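Local coordinates for protein type I polyketide synthase PikAII (Streptomyces venezuelae, PDB 3QP9) that supplies a modular polyketide synthase with a C2-type ketoreductase domain, of a class that probably epimerizes rather than reduces the growing polyketide intermediate, at residues 253-258 with 344-349; 278-283 with 316-321. All blocks are in the same frame, centred on the assembly; numbering follows the deposited sequence.

The chain enters the Rossmann sheet of the ketoreductase domain on strand 253-256, passes through helix 262-274 and returns as strand 278-283. Helix 304-313 then leads to strand 316-321, which pairs with 278-283 and closes the shorter loop, contact 2. After helix 327-335 the chain comes back to the far edge of strand 253-256 as strand 343-348; this pairing, contact 1, closes a longer loop that encloses the whole of contact 2. Backbone bonds between 253-256 and 278-283, such as Val254 N to His278 O, join the two contacts, giving four consecutive parallel strands in the order 316-321, 278-283, 253-256, 343-348.

Contact 1: 253-258 with 344-349; sequences TVLVTG and SAVLHL
Leu255 and Leu347 stand in the middle of a parallel backbone ladder in which Leu255 N donates to Ala345 O (2.9 Å) and Leu347 N donates to Leu255 O (2.8 Å, 171° at the hydrogen). Thr257 N extends it to Leu347 O. At the N-terminal end the pattern is irregular: Ser344 N, not Ala345 N, takes Thr253 O (3.0 Å), and Ala345 N is buried without a hydrogen-bonding partner. The psi of -38° at Ser344 breaks the extended backbone here.

The two strands are those that flank the topological switch of the Rossmann sheet in short-chain dehydrogenase/reductase folds, to which ketoreductase domains belong, and their C-terminal ends open toward what is the nucleotide site in cofactor-binding relatives. There the Thr257 hydroxyl is modelled as acceptor for Leu349 N, although its position is uncertain. One water donates to both Gly258 O (2.8 Å) and Leu349 O, bridging the turns that follow the strands.

Apolar contacts divide between the faces. Leu255 and Val346 run side by side, pointing the same way, with Leu255 CD2 on Val346 CG1 (3.9 Å). On the face of Val254, Ala345, Val256 and Leu347, Val254 CG1, set anti to its own N (chi1 171°), reaches Ala345 CB (4.2 Å). Farther along, Val256 CG1 meets Leu349 CD1 at 4.2 Å, while Leu271 of helix 262-274 packs on Val254 and Leu347.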
ATOM      1  N   THR A 253     -13.711   2.796  25.339  1.00 26.58           N
ATOM      2  CA  THR A 253     -14.474   3.296  24.174  1.00 29.29           C
ATOM      3  C   THR A 253     -13.813   2.781  22.930  1.00 28.08           C
ATOM      4  O   THR A 253     -12.599   2.815  22.849  1.00 30.21           O
ATOM      5  CB  THR A 253     -14.370   4.835  24.130  1.00 30.21           C
ATOM      6  OG1 THR A 253     -14.949   5.361  25.350  1.00 30.96           O
ATOM      7  CG2 THR A 253     -15.078   5.400  22.964  1.00 29.80           C
ATOM      8  N   VAL A 254     -14.586   2.416  21.938  1.00 28.91           N
ATOM      9  CA  VAL A 254     -14.001   1.970  20.698  1.00 27.31           C
ATOM     10  C   VAL A 254     -14.489   2.988  19.688  1.00 27.32           C
ATOM     11  O   VAL A 254     -15.693   3.313  19.645  1.00 27.93           O
ATOM     12  CB  VAL A 254     -14.494   0.541  20.285  1.00 25.14           C
ATOM     13  CG1 VAL A 254     -13.989   0.265  18.841  1.00 29.22           C
ATOM     14  CG2 VAL A 254     -13.943  -0.567  21.298  1.00 26.75           C
ATOM     15  N   LEU A 255     -13.547   3.562  18.988  1.00 25.02           N
ATOM     16  CA  LEU A 255     -13.824   4.549  17.936  1.00 25.11           C
ATOM     17  C   LEU A 255     -14.016   3.859  16.630  1.00 26.08           C
ATOM     18  O   LEU A 255     -13.196   3.049  16.283  1.00 27.01           O
ATOM     19  CB  LEU A 255     -12.674   5.556  17.890  1.00 26.15           C
ATOM     20  CG  LEU A 255     -12.688   6.468  16.651  1.00 26.00           C
ATOM     21  CD1 LEU A 255     -13.843   7.396  16.638  1.00 29.26           C
ATOM     22  CD2 LEU A 255     -11.405   7.304  16.600  1.00 31.02           C
ATOM     23  N   VAL A 256     -15.089   4.226  15.881  1.00 25.21           N
ATOM     24  CA  VAL A 256     -15.289   3.772  14.568  1.00 26.49           C
ATOM     25  C   VAL A 256     -15.422   4.993  13.689  1.00 26.82           C
ATOM     26  O   VAL A 256     -16.273   5.832  13.921  1.00 26.21           O
ATOM     27  CB  VAL A 256     -16.558   2.926  14.442  1.00 26.46           C
ATOM     28  CG1 VAL A 256     -16.693   2.455  13.045  1.00 29.78           C
ATOM     29  CG2 VAL A 256     -16.519   1.737  15.433  1.00 27.63           C
ATOM     30  N   THR A 257     -14.615   5.038  12.637  1.00 28.84           N
ATOM     31  CA  THR A 257     -14.645   6.146  11.758  1.00 29.25           C
ATOM     32  C   THR A 257     -15.388   5.790  10.507  1.00 30.41           C
ATOM     33  O   THR A 257     -15.594   4.596  10.157  1.00 31.62           O
ATOM     34  CB  THR A 257     -13.199   6.789  11.427  1.00 30.23           C
ATOM     35  OG1 THR A 257     -12.519   5.966  10.441  1.00 32.23           O
ATOM     36  CG2 THR A 257     -12.365   7.024  12.711  1.00 29.02           C
ATOM     37  N   GLY A 258     -15.774   6.870   9.832  1.00 30.96           N
ATOM     38  CA  GLY A 258     -16.610   6.876   8.655  1.00 34.25           C
ATOM     39  C   GLY A 258     -17.906   6.170   8.852  1.00 34.62           C
ATOM     40  O   GLY A 258     -18.374   5.472   7.935  1.00 36.86           O
ATOM     41  N   SER A 344      -9.827   2.190  23.776  1.00 31.24           N
ATOM     42  CA  SER A 344      -9.468   0.769  23.769  1.00 30.47           C
ATOM     43  C   SER A 344      -9.093   0.316  22.324  1.00 29.42           C
ATOM     44  O   SER A 344      -8.210  -0.526  22.135  1.00 29.72           O
ATOM     45  CB  SER A 344     -10.668  -0.057  24.239  1.00 30.87           C
ATOM     46  OG  SER A 344     -10.358  -1.389  24.281  1.00 33.42           O
ATOM     47  N   ALA A 345      -9.797   0.818  21.316  1.00 29.51           N
ATOM     48  CA  ALA A 345      -9.534   0.390  19.969  1.00 26.30           C
ATOM     49  C   ALA A 345     -10.082   1.384  18.986  1.00 25.95           C
ATOM     50  O   ALA A 345     -11.075   2.055  19.254  1.00 24.36           O
ATOM     51  CB  ALA A 345     -10.099  -1.060  19.680  1.00 27.64           C
ATOM     52  N   VAL A 346      -9.449   1.459  17.832  1.00 25.76           N
ATOM     53  CA  VAL A 346      -9.915   2.316  16.750  1.00 27.33           C
ATOM     54  C   VAL A 346     -10.142   1.480  15.456  1.00 28.76           C
ATOM     55  O   VAL A 346      -9.221   0.699  15.068  1.00 30.81           O
ATOM     56  CB  VAL A 346      -8.855   3.457  16.474  1.00 26.65           C
ATOM     57  CG1 VAL A 346      -9.276   4.282  15.259  1.00 26.99           C
ATOM     58  CG2 VAL A 346      -8.775   4.344  17.583  1.00 27.83           C
ATOM     59  N   LEU A 347     -11.333   1.590  14.825  1.00 27.46           N
ATOM     60  CA  LEU A 347     -11.619   0.976  13.576  1.00 28.72           C
ATOM     61  C   LEU A 347     -11.671   2.090  12.571  1.00 28.12           C
ATOM     62  O   LEU A 347     -12.599   2.878  12.571  1.00 28.56           O
ATOM     63  CB  LEU A 347     -12.931   0.123  13.471  1.00 25.44           C
ATOM     64  CG  LEU A 347     -12.962  -0.985  14.525  1.00 28.84           C
ATOM     65  CD1 LEU A 347     -14.202  -1.924  14.257  1.00 26.24           C
ATOM     66  CD2 LEU A 347     -11.705  -1.830  14.440  1.00 30.73           C
ATOM     67  N   HIS A 348     -10.617   2.182  11.772  1.00 27.66           N
ATOM     68  CA  HIS A 348     -10.518   3.277  10.816  1.00 29.43           C
ATOM     69  C   HIS A 348     -10.931   2.916   9.401  1.00 30.22           C
ATOM     70  O   HIS A 348     -10.234   2.145   8.771  1.00 31.32           O
ATOM     71  CB  HIS A 348      -9.139   3.979  10.843  1.00 28.66           C
ATOM     72  CG  HIS A 348      -9.101   5.204   9.962  1.00 33.08           C
ATOM     73  ND1 HIS A 348      -8.076   5.459   9.071  1.00 35.23           N
ATOM     74  CD2 HIS A 348      -9.980   6.226   9.827  1.00 28.54           C
ATOM     75  CE1 HIS A 348      -8.316   6.599   8.436  1.00 24.63           C
ATOM     76  NE2 HIS A 348      -9.478   7.082   8.867  1.00 36.13           N
ATOM     77  N   LEU A 349     -12.031   3.500   8.901  1.00 30.07           N
ATOM     78  CA  LEU A 349     -12.604   3.133   7.600  1.00 32.82           C
ATOM     79  C   LEU A 349     -12.601   4.374   6.730  1.00 33.33           C
ATOM     80  O   LEU A 349     -13.578   5.120   6.734  1.00 33.09           O
ATOM     81  CB  LEU A 349     -14.030   2.543   7.704  1.00 30.34           C
ATOM     82  CG  LEU A 349     -14.118   1.182   8.408  1.00 33.00           C
ATOM     83  CD1 LEU A 349     -14.095   1.351   9.956  1.00 29.76           C
ATOM     84  CD2 LEU A 349     -15.449   0.423   7.936  1.00 35.23           C
TER
HETATM   85  O   HOH W   1     -16.594   4.161   6.211  1.00 39.54           O

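Contact 2: 278-283 with 316-321; sequences HLLLHT and TATVVT
His278 starts the pairing with its CA, whose hydrogen points at Thr316 O, while its ring stacks on that of His341. The same carbonyl accepts Leu279 N (2.9 Å), which approaches tilted 22° from the carbonyl plane. Leu279 O in turn receives Thr318 N, and on the face toward helix 262-274 Leu279 CB lies against Ala317 CB (3.9 Å).

Leu280 points to the other face. Its CD1 lies 3.5 Å from Thr318 CG2 and reaches along the neighbouring strand to Val320 CG2, so one methyl spans two residues of 316-321. Leu281 is bonded through both its amide and its carbonyl: N donates to Thr318 O and O accepts from Val320 N (2.9 Å). With CG beside the backbone N (chi1 -58°), its CD1 comes equally near Ala317 CB and Val319 CG2, each 4.2 Å away, and Leu306 and Leu310 of helix 304-313 pack on the same side chain.

His282 contributes mainly through its CA, directed at Val320 O; its NE2 is hydrogen-bonded to the carbonyl oxygen of Cys322, the residue after Thr321. Thr283 N also donates to Val320 O (3.0 Å). Its OG1 lies between its backbone N and carbonyl carbon (chi1 69°) and accepts a hydrogen bond from Thr321 OG1 (3.1 Å), a side-chain link at the C-terminal end of the paired segments.

Strand 316-321 is outermost in this chain, and with helix 304-313 as the connection between the two strands the arrangement is the beta-alpha-beta unit at the edge of a Rossmann fold.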
ATOM      1  N   HIS A 278     -19.112   1.095  25.086  1.00 29.29           N
ATOM      2  CA  HIS A 278     -18.940   2.531  24.778  1.00 30.14           C
ATOM      3  C   HIS A 278     -18.384   2.753  23.375  1.00 28.24           C
ATOM      4  O   HIS A 278     -17.285   2.296  23.055  1.00 28.43           O
ATOM      5  CB  HIS A 278     -18.039   3.207  25.773  1.00 29.00           C
ATOM      6  CG  HIS A 278     -18.480   3.021  27.183  1.00 30.21           C
ATOM      7  ND1 HIS A 278     -18.114   1.928  27.962  1.00 34.03           N
ATOM      8  CD2 HIS A 278     -19.263   3.790  27.959  1.00 31.11           C
ATOM      9  CE1 HIS A 278     -18.698   2.009  29.137  1.00 27.59           C
ATOM     10  NE2 HIS A 278     -19.405   3.128  29.161  1.00 34.85           N
ATOM     11  N   LEU A 279     -19.130   3.449  22.543  1.00 28.88           N
ATOM     12  CA  LEU A 279     -18.755   3.612  21.168  1.00 28.69           C
ATOM     13  C   LEU A 279     -18.668   5.106  20.815  1.00 29.99           C
ATOM     14  O   LEU A 279     -19.502   5.912  21.209  1.00 28.72           O
ATOM     15  CB  LEU A 279     -19.764   2.911  20.230  1.00 29.39           C
ATOM     16  CG  LEU A 279     -19.667   1.380  20.260  1.00 28.13           C
ATOM     17  CD1 LEU A 279     -20.865   0.696  19.487  1.00 29.19           C
ATOM     18  CD2 LEU A 279     -18.270   0.930  19.700  1.00 27.44           C
ATOM     19  N   LEU A 280     -17.636   5.458  20.056  1.00 27.76           N
ATOM     20  CA  LEU A 280     -17.506   6.811  19.605  1.00 28.63           C
ATOM     21  C   LEU A 280     -17.555   6.696  18.093  1.00 28.68           C
ATOM     22  O   LEU A 280     -16.771   5.985  17.526  1.00 29.53           O
ATOM     23  CB  LEU A 280     -16.164   7.416  20.075  1.00 29.68           C
ATOM     24  CG  LEU A 280     -15.915   8.825  19.457  1.00 31.04           C
ATOM     25  CD1 LEU A 280     -17.073   9.773  19.803  1.00 30.39           C
ATOM     26  CD2 LEU A 280     -14.664   9.304  20.062  1.00 35.34           C
ATOM     27  N   LEU A 281     -18.488   7.372  17.460  1.00 30.31           N
ATOM     28  CA  LEU A 281     -18.742   7.172  16.046  1.00 30.26           C
ATOM     29  C   LEU A 281     -18.380   8.477  15.355  1.00 31.83           C
ATOM     30  O   LEU A 281     -18.986   9.504  15.653  1.00 33.16           O
ATOM     31  CB  LEU A 281     -20.236   6.888  15.783  1.00 29.51           C
ATOM     32  CG  LEU A 281     -20.804   5.676  16.518  1.00 32.37           C
ATOM     33  CD1 LEU A 281     -22.179   5.537  16.099  1.00 36.32           C
ATOM     34  CD2 LEU A 281     -20.014   4.416  16.160  1.00 36.62           C
ATOM     35  N   HIS A 282     -17.424   8.434  14.418  1.00 32.33           N
ATOM     36  CA  HIS A 282     -17.026   9.643  13.660  1.00 33.53           C
ATOM     37  C   HIS A 282     -17.672   9.549  12.293  1.00 34.42           C
ATOM     38  O   HIS A 282     -17.777   8.420  11.721  1.00 34.28           O
ATOM     39  CB  HIS A 282     -15.506   9.739  13.541  1.00 34.46           C
ATOM     40  CG  HIS A 282     -15.063  10.521  12.357  1.00 33.40           C
ATOM     41  ND1 HIS A 282     -15.122  10.014  11.073  1.00 35.40           N
ATOM     42  CD2 HIS A 282     -14.689  11.811  12.244  1.00 34.41           C
ATOM     43  CE1 HIS A 282     -14.726  10.947  10.224  1.00 36.25           C
ATOM     44  NE2 HIS A 282     -14.452  12.045  10.917  1.00 33.61           N
ATOM     45  N   THR A 283     -18.188  10.685  11.812  1.00 36.01           N
ATOM     46  CA  THR A 283     -18.658  10.798  10.434  1.00 39.80           C
ATOM     47  C   THR A 283     -17.961  11.890   9.672  1.00 42.00           C
ATOM     48  O   THR A 283     -17.609  12.930  10.212  1.00 40.87           O
ATOM     49  CB  THR A 283     -20.177  11.009  10.235  1.00 39.88           C
ATOM     50  OG1 THR A 283     -20.551  12.314  10.705  1.00 41.50           O
ATOM     51  CG2 THR A 283     -20.951   9.918  10.964  1.00 42.37           C
ATOM     52  N   THR A 316     -23.439   2.560  24.787  1.00 29.31           N
ATOM     53  CA  THR A 316     -23.789   3.962  24.653  1.00 30.84           C
ATOM     54  C   THR A 316     -22.817   4.524  23.658  1.00 30.89           C
ATOM     55  O   THR A 316     -21.624   4.289  23.764  1.00 31.36           O
ATOM     56  CB  THR A 316     -24.026   4.739  25.963  1.00 34.14           C
ATOM     57  OG1 THR A 316     -23.336   6.010  26.044  1.00 37.94           O
ATOM     58  CG2 THR A 316     -23.960   3.904  27.162  1.00 27.67           C
ATOM     59  N   ALA A 317     -23.396   5.089  22.617  1.00 28.76           N
ATOM     60  CA  ALA A 317     -22.654   5.619  21.482  1.00 31.20           C
ATOM     61  C   ALA A 317     -22.947   7.129  21.396  1.00 32.47           C
ATOM     62  O   ALA A 317     -24.057   7.602  21.647  1.00 33.04           O
ATOM     63  CB  ALA A 317     -23.031   4.969  20.196  1.00 28.17           C
ATOM     64  N   THR A 318     -21.919   7.848  21.028  1.00 32.62           N
ATOM     65  CA  THR A 318     -22.045   9.236  20.742  1.00 35.59           C
ATOM     66  C   THR A 318     -21.479   9.480  19.340  1.00 35.61           C
ATOM     67  O   THR A 318     -20.702   8.672  18.829  1.00 33.09           O
ATOM     68  CB  THR A 318     -21.348   9.905  21.875  1.00 37.15           C
ATOM     69  OG1 THR A 318     -22.250  10.780  22.558  1.00 43.62           O
ATOM     70  CG2 THR A 318     -20.001  10.474  21.596  1.00 36.77           C
ATOM     71  N   VAL A 319     -21.916  10.560  18.689  1.00 36.95           N
ATOM     72  CA  VAL A 319     -21.547  10.777  17.283  1.00 38.33           C
ATOM     73  C   VAL A 319     -20.826  12.104  17.194  1.00 38.64           C
ATOM     74  O   VAL A 319     -21.332  13.070  17.744  1.00 37.35           O
ATOM     75  CB  VAL A 319     -22.763  10.846  16.357  1.00 39.64           C
ATOM     76  CG1 VAL A 319     -22.331  11.212  14.941  1.00 38.24           C
ATOM     77  CG2 VAL A 319     -23.536   9.546  16.368  1.00 41.34           C
ATOM     78  N   VAL A 320     -19.655  12.135  16.528  1.00 37.91           N
ATOM     79  CA  VAL A 320     -18.888  13.366  16.341  1.00 38.68           C
ATOM     80  C   VAL A 320     -18.552  13.562  14.828  1.00 39.91           C
ATOM     81  O   VAL A 320     -18.433  12.599  14.065  1.00 37.77           O
ATOM     82  CB  VAL A 320     -17.583  13.393  17.195  1.00 39.56           C
ATOM     83  CG1 VAL A 320     -16.761  14.616  16.812  1.00 43.94           C
ATOM     84  CG2 VAL A 320     -17.887  13.489  18.678  1.00 36.26           C
ATOM     85  N   THR A 321     -18.431  14.809  14.394  1.00 40.70           N
ATOM     86  CA  THR A 321     -18.183  15.081  12.992  1.00 41.41           C
ATOM     87  C   THR A 321     -17.043  16.063  12.824  1.00 41.87           C
ATOM     88  O   THR A 321     -17.095  17.169  13.330  1.00 41.95           O
ATOM     89  CB  THR A 321     -19.462  15.644  12.318  1.00 43.96           C
ATOM     90  OG1 THR A 321     -20.552  14.764  12.615  1.00 45.22           O
ATOM     91  CG2 THR A 321     -19.283  15.744  10.800  1.00 42.92           C
TER